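Local coordinates for protein putative aspartyl-tRNA synthetase (Leishmania major, PDB 6OD8) that probably attaches L-aspartate to its cognate tRNA(Asp) at the expense of ATP, as a class II aminoacyl-tRNA synthetase, at residues A[324-335]-A[471-482]; A[90-98]-A[105-113]. One frame throughout, in Å; residues are numbered along the deposited sequence.

Contact 1. Residues A[324-335]-A[471-482]. With EDO (1,2-ethanediol), chain H.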
loop_
_atom_site.group_PDB
_atom_site.type_symbol
_atom_site.label_atom_id
_atom_site.label_comp_id
_atom_site.label_asym_id
_atom_site.label_seq_id
_atom_site.Cartn_x
_atom_site.Cartn_y
_atom_site.Cartn_z
ATOM N N TYR A 324 -22.393 5.214 13.882
ATOM C CA TYR A 324 -20.974 4.911 13.832
ATOM C C TYR A 324 -20.649 3.494 14.282
ATOM O O TYR A 324 -19.523 3.053 14.044
ATOM C CB TYR A 324 -20.171 5.912 14.672
ATOM C CG TYR A 324 -20.274 5.707 16.166
ATOM C CD1 TYR A 324 -19.292 4.997 16.858
ATOM C CD2 TYR A 324 -21.341 6.238 16.893
ATOM C CE1 TYR A 324 -19.367 4.814 18.223
ATOM C CE2 TYR A 324 -21.425 6.061 18.254
ATOM C CZ TYR A 324 -20.443 5.353 18.918
ATOM O OH TYR A 324 -20.530 5.188 20.285
ATOM N N TYR A 325 -21.580 2.767 14.927
ATOM C CA TYR A 325 -21.337 1.348 15.168
ATOM C C TYR A 325 -21.129 0.579 13.866
ATOM O O TYR A 325 -20.551 -0.509 13.896
ATOM C CB TYR A 325 -22.487 0.698 15.961
ATOM C CG TYR A 325 -22.529 1.102 17.423
ATOM C CD1 TYR A 325 -23.665 0.885 18.193
ATOM C CD2 TYR A 325 -21.429 1.713 18.033
ATOM C CE1 TYR A 325 -23.707 1.279 19.526
ATOM C CE2 TYR A 325 -21.460 2.098 19.377
ATOM C CZ TYR A 325 -22.606 1.875 20.110
ATOM O OH TYR A 325 -22.656 2.244 21.438
ATOM N N GLU A 326 -21.586 1.116 12.724
ATOM C CA GLU A 326 -21.280 0.480 11.447
ATOM C C GLU A 326 -19.783 0.518 11.163
ATOM O O GLU A 326 -19.228 -0.428 10.582
ATOM C CB GLU A 326 -22.057 1.170 10.325
ATOM C CG GLU A 326 -23.558 1.060 10.520
ATOM C CD GLU A 326 -24.337 1.976 9.588
ATOM O OE1 GLU A 326 -23.943 2.113 8.409
ATOM O OE2 GLU A 326 -25.343 2.540 10.044
ATOM N N VAL A 327 -19.128 1.623 11.548
ATOM C CA VAL A 327 -17.673 1.757 11.452
ATOM C C VAL A 327 -16.980 0.803 12.412
ATOM O O VAL A 327 -16.025 0.101 12.051
ATOM C CB VAL A 327 -17.246 3.207 11.738
ATOM C CG1 VAL A 327 -15.702 3.312 11.691
ATOM C CG2 VAL A 327 -17.900 4.163 10.748
ATOM N N LEU A 328 -17.441 0.781 13.661
ATOM C CA LEU A 328 -16.869 -0.097 14.660
ATOM C C LEU A 328 -17.057 -1.564 14.282
ATOM O O LEU A 328 -16.162 -2.388 14.510
ATOM C CB LEU A 328 -17.515 0.231 16.021
ATOM C CG LEU A 328 -17.136 -0.657 17.190
ATOM C CD1 LEU A 328 -15.617 -0.570 17.411
ATOM C CD2 LEU A 328 -17.919 -0.196 18.432
ATOM N N ASP A 329 -18.204 -1.906 13.688
ATOM C CA ASP A 329 -18.414 -3.263 13.189
ATOM C C ASP A 329 -17.323 -3.658 12.193
ATOM O O ASP A 329 -16.770 -4.765 12.262
ATOM C CB ASP A 329 -19.794 -3.382 12.525
ATOM C CG ASP A 329 -20.956 -3.378 13.512
ATOM O OD1 ASP A 329 -20.743 -3.472 14.739
ATOM O OD2 ASP A 329 -22.114 -3.261 13.039
ATOM N N VAL A 330 -17.013 -2.766 11.242
ATOM C CA VAL A 330 -15.976 -3.054 10.248
ATOM C C VAL A 330 -14.611 -3.164 10.913
ATOM O O VAL A 330 -13.848 -4.090 10.644
ATOM C CB VAL A 330 -15.987 -1.985 9.136
ATOM C CG1 VAL A 330 -14.692 -1.997 8.321
ATOM C CG2 VAL A 330 -17.207 -2.236 8.209
ATOM N N ALA A 331 -14.296 -2.223 11.805
ATOM C CA ALA A 331 -12.990 -2.209 12.471
ATOM C C ALA A 331 -12.757 -3.484 13.275
ATOM O O ALA A 331 -11.652 -4.037 13.266
ATOM C CB ALA A 331 -12.897 -0.974 13.373
ATOM N N GLU A 332 -13.783 -3.962 13.992
ATOM C CA GLU A 332 -13.612 -5.187 14.775
ATOM C C GLU A 332 -13.449 -6.403 13.874
ATOM O O GLU A 332 -12.649 -7.305 14.172
ATOM C CB GLU A 332 -14.806 -5.394 15.710
ATOM C CG GLU A 332 -14.827 -4.456 16.895
ATOM C CD GLU A 332 -16.096 -4.604 17.719
ATOM O OE1 GLU A 332 -17.050 -5.243 17.222
ATOM O OE2 GLU A 332 -16.146 -4.088 18.860
ATOM N N SER A 333 -14.255 -6.490 12.821
ATOM C CA SER A 333 -14.117 -7.606 11.895
ATOM C C SER A 333 -12.754 -7.565 11.216
ATOM O O SER A 333 -12.145 -8.614 10.964
ATOM C CB SER A 333 -15.234 -7.572 10.845
ATOM O OG SER A 333 -16.509 -7.699 11.454
ATOM N N LEU A 334 -12.263 -6.353 10.929
ATOM C CA LEU A 334 -10.947 -6.196 10.306
ATOM C C LEU A 334 -9.847 -6.703 11.230
ATOM O O LEU A 334 -8.950 -7.447 10.811
ATOM C CB LEU A 334 -10.718 -4.716 9.954
ATOM C CG LEU A 334 -9.296 -4.275 9.647
ATOM C CD1 LEU A 334 -8.849 -4.895 8.331
ATOM C CD2 LEU A 334 -9.188 -2.748 9.564
ATOM N N PHE A 335 -9.892 -6.303 12.499
ATOM C CA PHE A 335 -8.859 -6.774 13.418
ATOM C C PHE A 335 -8.977 -8.278 13.637
ATOM O O PHE A 335 -7.961 -8.966 13.721
ATOM C CB PHE A 335 -8.923 -6.003 14.751
ATOM C CG PHE A 335 -8.091 -4.729 14.769
ATOM C CD1 PHE A 335 -6.723 -4.780 15.005
ATOM C CD2 PHE A 335 -8.680 -3.499 14.555
ATOM C CE1 PHE A 335 -5.954 -3.619 15.011
ATOM C CE2 PHE A 335 -7.919 -2.331 14.567
ATOM C CZ PHE A 335 -6.561 -2.392 14.808
ATOM N N ASN A 471 -19.721 10.524 19.263
ATOM C CA ASN A 471 -19.948 9.279 18.545
ATOM C C ASN A 471 -18.593 8.731 18.108
ATOM O O ASN A 471 -18.241 8.745 16.930
ATOM C CB ASN A 471 -20.841 9.532 17.338
ATOM C CG ASN A 471 -22.240 9.931 17.723
ATOM O OD1 ASN A 471 -22.694 9.613 18.819
ATOM N ND2 ASN A 471 -22.942 10.618 16.816
ATOM N N SER A 472 -17.836 8.228 19.085
ATOM C CA SER A 472 -16.445 7.861 18.827
ATOM C C SER A 472 -16.024 6.746 19.776
ATOM O O SER A 472 -16.662 6.516 20.800
ATOM C CB SER A 472 -15.521 9.066 19.005
ATOM O OG SER A 472 -15.471 9.455 20.361
ATOM N N TYR A 473 -14.927 6.066 19.436
ATOM C CA TYR A 473 -14.407 5.004 20.293
ATOM C C TYR A 473 -12.890 4.939 20.137
ATOM O O TYR A 473 -12.323 5.418 19.150
ATOM C CB TYR A 473 -15.042 3.635 19.952
ATOM C CG TYR A 473 -14.620 3.183 18.576
ATOM C CD1 TYR A 473 -13.413 2.498 18.381
ATOM C CD2 TYR A 473 -15.387 3.498 17.460
ATOM C CE1 TYR A 473 -12.983 2.131 17.103
ATOM C CE2 TYR A 473 -14.977 3.130 16.173
ATOM C CZ TYR A 473 -13.779 2.451 16.002
ATOM O OH TYR A 473 -13.380 2.104 14.731
ATOM N N ASP A 474 -12.240 4.303 21.110
ATOM C CA ASP A 474 -10.839 3.917 21.008
ATOM C C ASP A 474 -10.745 2.402 21.135
ATOM O O ASP A 474 -11.512 1.787 21.880
ATOM C CB ASP A 474 -9.979 4.535 22.125
ATOM C CG ASP A 474 -9.428 5.912 21.781
ATOM O OD1 ASP A 474 -9.849 6.517 20.772
ATOM O OD2 ASP A 474 -8.568 6.391 22.559
ATOM N N MET A 475 -9.786 1.815 20.426
ATOM C CA MET A 475 -9.393 0.425 20.609
ATOM C C MET A 475 -8.040 0.327 21.289
ATOM O O MET A 475 -7.128 1.112 21.020
ATOM C CB MET A 475 -9.289 -0.333 19.281
ATOM C CG MET A 475 -10.554 -0.354 18.487
ATOM S SD MET A 475 -10.306 -1.244 16.924
ATOM C CE MET A 475 -11.944 -1.938 16.704
ATOM N N PHE A 476 -7.895 -0.703 22.115
ATOM C CA PHE A 476 -6.698 -0.912 22.911
ATOM C C PHE A 476 -6.172 -2.324 22.683
ATOM O O PHE A 476 -6.942 -3.292 22.639
ATOM C CB PHE A 476 -6.982 -0.695 24.412
ATOM C CG PHE A 476 -7.451 0.705 24.748
ATOM C CD1 PHE A 476 -6.540 1.677 25.140
ATOM C CD2 PHE A 476 -8.796 1.046 24.663
ATOM C CE1 PHE A 476 -6.956 2.971 25.427
ATOM C CE2 PHE A 476 -9.225 2.344 24.950
ATOM C CZ PHE A 476 -8.308 3.306 25.353
ATOM N N ILE A 477 -4.852 -2.430 22.550
ATOM C CA ILE A 477 -4.148 -3.705 22.518
ATOM C C ILE A 477 -3.133 -3.691 23.647
ATOM O O ILE A 477 -2.307 -2.773 23.727
ATOM C CB ILE A 477 -3.434 -3.945 21.169
ATOM C CG1 ILE A 477 -4.424 -3.925 20.002
ATOM C CG2 ILE A 477 -2.695 -5.276 21.209
ATOM C CD1 ILE A 477 -3.747 -4.164 18.629
ATOM N N ARG A 478 -3.188 -4.709 24.508
ATOM C CA ARG A 478 -2.321 -4.791 25.683
ATOM C C ARG A 478 -2.273 -3.468 26.451
ATOM O O ARG A 478 -1.209 -3.004 26.865
ATOM C CB ARG A 478 -0.907 -5.246 25.290
ATOM C CG ARG A 478 -0.828 -6.557 24.512
ATOM C CD ARG A 478 0.596 -7.071 24.505
ATOM N NE ARG A 478 0.799 -8.130 23.522
ATOM C CZ ARG A 478 0.682 -9.432 23.780
ATOM N NH1 ARG A 478 0.351 -9.840 24.994
ATOM N NH2 ARG A 478 0.905 -10.330 22.820
ATOM N N GLY A 479 -3.440 -2.846 26.644
ATOM C CA GLY A 479 -3.526 -1.659 27.477
ATOM C C GLY A 479 -3.059 -0.371 26.834
ATOM O O GLY A 479 -2.864 0.629 27.543
ATOM N N GLU A 480 -2.861 -0.354 25.514
ATOM C CA GLU A 480 -2.378 0.832 24.824
ATOM C C GLU A 480 -3.234 1.093 23.598
ATOM O O GLU A 480 -3.589 0.160 22.866
ATOM C CB GLU A 480 -0.902 0.667 24.434
ATOM C CG GLU A 480 -0.041 0.402 25.658
ATOM C CD GLU A 480 1.448 0.520 25.367
ATOM O OE1 GLU A 480 1.852 1.451 24.627
ATOM O OE2 GLU A 480 2.206 -0.314 25.886
ATOM N N GLU A 481 -3.553 2.377 23.392
ATOM C CA GLU A 481 -4.426 2.796 22.307
ATOM C C GLU A 481 -3.798 2.457 20.960
ATOM O O GLU A 481 -2.634 2.765 20.708
ATOM C CB GLU A 481 -4.688 4.307 22.415
ATOM C CG GLU A 481 -5.744 4.855 21.462
ATOM C CD GLU A 481 -5.165 5.407 20.157
ATOM O OE1 GLU A 481 -3.929 5.594 20.067
ATOM O OE2 GLU A 481 -5.955 5.652 19.218
ATOM N N ILE A 482 -4.571 1.825 20.084
ATOM C CA ILE A 482 -4.080 1.485 18.752
ATOM C C ILE A 482 -4.896 2.144 17.637
ATOM O O ILE A 482 -4.367 2.346 16.531
ATOM C CB ILE A 482 -4.020 -0.046 18.550
ATOM C CG1 ILE A 482 -3.305 -0.416 17.239
ATOM C CG2 ILE A 482 -5.424 -0.657 18.548
ATOM C CD1 ILE A 482 -1.832 0.048 17.167
HETATM C C1 EDO H . -17.213 -7.818 15.072
HETATM O O1 EDO H . -17.341 -9.054 14.349
HETATM C C2 EDO H . -18.366 -6.872 14.767
HETATM O O2 EDO H . -18.670 -6.915 13.368
#
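Helix 325-335 lies over strand 472-477 nearly parallel to it, the two axes 16° apart and 9.5 Å at closest approach, so that Tyr324, Leu328 and Glu332 follow Asn471, Tyr473 and Met475 in step. Leu328 lowers CD1 onto the middle of the Tyr473 ring, 3.7 Å from its centroid and 7° off the normal, a nearly axial CH-pi contact. The hydroxyl end of the same ring reaches the helix, with Tyr473 OH 3.4 Å from Ala331 CB. Tyr324 lays one ring face over the Asn471-Ser472 peptide, its edge turned to Tyr473 and its OH hydrogen-bonded to Asp449. This is the helix-on-sheet layer of the class II synthetase catalytic domain, built on a largely antiparallel sheet; Ile447 of the adjoining strand also meets Leu328 and Met475. The bend of Met475 at chi3 (148°) carries CE to 3.6 Å from Ala331 CB, while SD makes an oblique Met-aromatic contact with Phe335, 3.5 Å from CE2. On the helix, O2 of 1,2-ethanediol, probably from the crystallisation liquor, has Asp329 O and Ser333 OG as alternative hydrogen-bond partners for its one proton; Arg401 forms salt bridges with Asp329 and Glu332.

Contact 2. Residues A[90-98]-A[105-113]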
loop_
_atom_site.group_PDB
_atom_site.type_symbol
_atom_site.label_atom_id
_atom_site.label_comp_id
_atom_site.label_asym_id
_atom_site.label_seq_id
_atom_site.Cartn_x
_atom_site.Cartn_y
_atom_site.Cartn_z
ATOM N N LEU A 90 23.903 -26.968 -6.163
ATOM C CA LEU A 90 24.524 -25.648 -6.133
ATOM C C LEU A 90 23.685 -24.742 -5.252
ATOM O O LEU A 90 22.509 -24.520 -5.542
ATOM C CB LEU A 90 24.624 -25.063 -7.542
ATOM C CG LEU A 90 25.152 -23.634 -7.635
ATOM C CD1 LEU A 90 26.613 -23.579 -7.207
ATOM C CD2 LEU A 90 24.973 -23.125 -9.054
ATOM N N ILE A 91 24.294 -24.212 -4.200
ATOM C CA ILE A 91 23.606 -23.350 -3.248
ATOM C C ILE A 91 24.376 -22.042 -3.132
ATOM O O ILE A 91 25.611 -22.030 -3.138
ATOM C CB ILE A 91 23.478 -24.033 -1.869
ATOM C CG1 ILE A 91 22.846 -25.419 -2.016
ATOM C CG2 ILE A 91 22.649 -23.183 -0.920
ATOM C CD1 ILE A 91 23.418 -26.448 -1.055
ATOM N N ARG A 92 23.637 -20.936 -3.021
ATOM C CA ARG A 92 24.214 -19.643 -2.680
ATOM C C ARG A 92 23.761 -19.280 -1.269
ATOM O O ARG A 92 22.558 -19.272 -0.989
ATOM C CB ARG A 92 23.780 -18.577 -3.687
ATOM C CG ARG A 92 24.405 -17.225 -3.443
ATOM C CD ARG A 92 24.168 -16.340 -4.652
ATOM N NE ARG A 92 24.859 -16.886 -5.830
ATOM C CZ ARG A 92 24.764 -16.385 -7.061
ATOM N NH1 ARG A 92 23.997 -15.319 -7.280
ATOM N NH2 ARG A 92 25.435 -16.953 -8.075
ATOM N N ALA A 93 24.712 -18.997 -0.376
ATOM C CA ALA A 93 24.360 -18.798 1.021
ATOM C C ALA A 93 25.364 -17.878 1.704
ATOM O O ALA A 93 26.478 -17.656 1.215
ATOM C CB ALA A 93 24.302 -20.142 1.771
ATOM N N ARG A 94 24.943 -17.383 2.871
ATOM C CA ARG A 94 25.797 -16.669 3.814
ATOM C C ARG A 94 26.633 -17.635 4.636
ATOM O O ARG A 94 26.149 -18.681 5.066
ATOM C CB ARG A 94 24.942 -15.839 4.781
ATOM C CG ARG A 94 24.249 -14.668 4.144
ATOM C CD ARG A 94 25.021 -13.392 4.368
ATOM N NE ARG A 94 24.238 -12.230 3.940
ATOM C CZ ARG A 94 24.771 -11.070 3.570
ATOM N NH1 ARG A 94 26.084 -10.906 3.579
ATOM N NH2 ARG A 94 23.985 -10.064 3.215
ATOM N N VAL A 95 27.877 -17.255 4.894
ATOM C CA VAL A 95 28.741 -17.986 5.818
ATOM C C VAL A 95 28.448 -17.445 7.218
ATOM O O VAL A 95 28.869 -16.343 7.568
ATOM C CB VAL A 95 30.215 -17.828 5.450
ATOM C CG1 VAL A 95 31.100 -18.561 6.444
ATOM C CG2 VAL A 95 30.477 -18.325 4.005
ATOM N N SER A 96 27.713 -18.216 8.024
ATOM C CA SER A 96 27.454 -17.782 9.397
ATOM C C SER A 96 28.681 -17.971 10.270
ATOM O O SER A 96 29.064 -17.070 11.027
ATOM C CB SER A 96 26.283 -18.558 10.008
ATOM O OG SER A 96 25.044 -18.120 9.504
ATOM N N THR A 97 29.255 -19.171 10.235
ATOM C CA THR A 97 30.464 -19.503 10.962
ATOM C C THR A 97 31.327 -20.371 10.059
ATOM O O THR A 97 30.833 -21.006 9.119
ATOM C CB THR A 97 30.178 -20.257 12.267
ATOM O OG1 THR A 97 29.566 -21.516 11.953
ATOM C CG2 THR A 97 29.254 -19.452 13.182
ATOM N N THR A 98 32.620 -20.408 10.365
ATOM C CA THR A 98 33.509 -21.302 9.638
ATOM C C THR A 98 34.762 -21.508 10.466
ATOM O O THR A 98 35.245 -20.575 11.113
ATOM C CB THR A 98 33.862 -20.759 8.242
ATOM O OG1 THR A 98 34.663 -21.725 7.544
ATOM C CG2 THR A 98 34.624 -19.440 8.355
ATOM N N ALA A 105 37.198 -28.917 7.364
ATOM C CA ALA A 105 36.612 -27.604 7.581
ATOM C C ALA A 105 35.118 -27.763 7.822
ATOM O O ALA A 105 34.470 -28.632 7.232
ATOM C CB ALA A 105 36.846 -26.668 6.391
ATOM N N PHE A 106 34.578 -26.913 8.694
ATOM C CA PHE A 106 33.191 -26.987 9.134
ATOM C C PHE A 106 32.592 -25.596 9.079
ATOM O O PHE A 106 33.162 -24.653 9.638
ATOM C CB PHE A 106 33.071 -27.534 10.561
ATOM C CG PHE A 106 33.623 -28.920 10.722
ATOM C CD1 PHE A 106 32.801 -30.022 10.584
ATOM C CD2 PHE A 106 34.968 -29.116 11.006
ATOM C CE1 PHE A 106 33.303 -31.295 10.736
ATOM C CE2 PHE A 106 35.479 -30.389 11.159
ATOM C CZ PHE A 106 34.645 -31.479 11.021
ATOM N N MET A 107 31.436 -25.484 8.431
ATOM C CA MET A 107 30.759 -24.213 8.252
ATOM C C MET A 107 29.282 -24.387 8.567
ATOM O O MET A 107 28.722 -25.485 8.483
ATOM C CB MET A 107 30.904 -23.681 6.813
ATOM C CG MET A 107 32.305 -23.769 6.231
ATOM S SD MET A 107 32.361 -23.238 4.503
ATOM C CE MET A 107 31.998 -21.500 4.687
ATOM N N VAL A 108 28.652 -23.280 8.919
ATOM C CA VAL A 108 27.201 -23.176 8.939
ATOM C C VAL A 108 26.835 -22.166 7.871
ATOM O O VAL A 108 27.287 -21.014 7.928
ATOM C CB VAL A 108 26.650 -22.740 10.307
ATOM C CG1 VAL A 108 25.148 -22.519 10.184
ATOM C CG2 VAL A 108 26.969 -23.778 11.382
ATOM N N LEU A 109 26.041 -22.605 6.889
ATOM C CA LEU A 109 25.546 -21.744 5.823
ATOM C C LEU A 109 24.089 -21.389 6.095
ATOM O O LEU A 109 23.313 -22.221 6.581
ATOM C CB LEU A 109 25.681 -22.416 4.450
ATOM C CG LEU A 109 27.117 -22.841 4.109
ATOM C CD1 LEU A 109 27.215 -23.488 2.715
ATOM C CD2 LEU A 109 28.095 -21.684 4.248
ATOM N N ARG A 110 23.728 -20.150 5.766
ATOM C CA ARG A 110 22.481 -19.532 6.205
ATOM C C ARG A 110 21.829 -18.771 5.055
ATOM O O ARG A 110 22.518 -18.165 4.230
ATOM C CB ARG A 110 22.767 -18.565 7.359
ATOM C CG ARG A 110 21.586 -17.882 7.958
ATOM C CD ARG A 110 22.009 -16.757 8.899
ATOM N NE ARG A 110 22.175 -15.475 8.209
ATOM C CZ ARG A 110 23.314 -14.789 8.136
ATOM N NH1 ARG A 110 24.435 -15.246 8.704
ATOM N NH2 ARG A 110 23.335 -13.639 7.479
ATOM N N ASP A 111 20.498 -18.786 5.013
ATOM C CA ASP A 111 19.745 -17.830 4.199
ATOM C C ASP A 111 18.500 -17.475 5.004
ATOM O O ASP A 111 17.542 -18.256 5.063
ATOM C CB ASP A 111 19.403 -18.396 2.827
ATOM C CG ASP A 111 18.808 -17.344 1.903
ATOM O OD1 ASP A 111 18.586 -16.197 2.350
ATOM O OD2 ASP A 111 18.556 -17.670 0.731
ATOM N N GLY A 112 18.534 -16.314 5.649
ATOM C CA GLY A 112 17.440 -15.939 6.539
ATOM C C GLY A 112 17.293 -16.959 7.650
ATOM O O GLY A 112 18.265 -17.315 8.325
ATOM N N SER A 113 16.080 -17.492 7.803
ATOM C CA SER A 113 15.771 -18.427 8.883
ATOM C C SER A 113 16.243 -19.855 8.620
ATOM O O SER A 113 16.135 -20.695 9.516
ATOM C CB SER A 113 14.263 -18.432 9.153
ATOM O OG SER A 113 13.535 -18.709 7.972
HETATM O O HOH W 1 19.867 -19.594 -0.559
HETATM O O HOH W 2 31.444 -23.772 11.850
#
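Arg110 and Arg94 face each other as a hydrogen-bonded pair of the antiparallel hairpin, joined by Arg94 N to Arg110 O and Arg110 N to Arg94 O, both 2.9 Å. Followed outward, the Arg110 side chain runs between Arg94 and Ser96. Its CB lies 3.2 Å from Ser96 OG; CG leaves anti to the backbone N (chi1 -178°), and CD stays near the same hydroxyl oxygen. A bend at chi3 (89°) then turns the guanidinium back, so that NH1 donates to Ser96 OG at 3.0 Å, the oxygen tilted slightly from the guanidinium plane. CZ passes 3.9 Å from Arg94 CB, which sits over one face of the group, and NH2 ends beside Arg94 CG and CD. The two guanidinium planes are 16° apart, and their like charges are probably offset by Asp286 of the second subunit, which forms salt bridges with both, and by the Glu140 carboxylate at Arg110 NH1; Arg94 NH1 donates to the backbone O of Glu140.

Beyond this pair the register slips by one residue. Ser96 N binds Val108 O at 2.8 Å, whereas Val108 N turns to Thr97 O, so Ser96 and Thr97 both face Val108. On the other side of the sheet, Met107 bends its CE to 3.5 Å from Val95 CG1, and Leu109 packs against Ala93 and Val95. A water donates to both Arg92 O and Asp111 OD2, tying the strands together just past the Arg94-Arg110 pair, on the side away from the bulge. The shift between Val95 and Thr97 is a classic beta bulge, here in a strongly twisted hairpin of the OB-fold, the nucleic-acid-binding barrel that in class II synthetases of this group reads the anticodon.

Overall arrangement
Contact 2 precedes contact 1 along the chain, and the two belong to separate modules: residues 90-98 and 105-113 to the OB-fold, residues 324-335 and 471-482 to the class II synthetase domain. They lie on opposite sides of the chain's centre, their own centres 45 Å apart and their nearest atoms about 21 Å apart, without touching. Both reach the second subunit, however. In contact 2, Asp111 forms a salt bridge with Arg319 of that subunit and Arg92 NH1 a hydrogen bond with its Asp321 O; contact 1 meets its N-terminal part through Ser65 and Tyr68. By family, contact 1 lies in the domain expected to activate aspartate, and contact 2 in the one expected to bind tRNA.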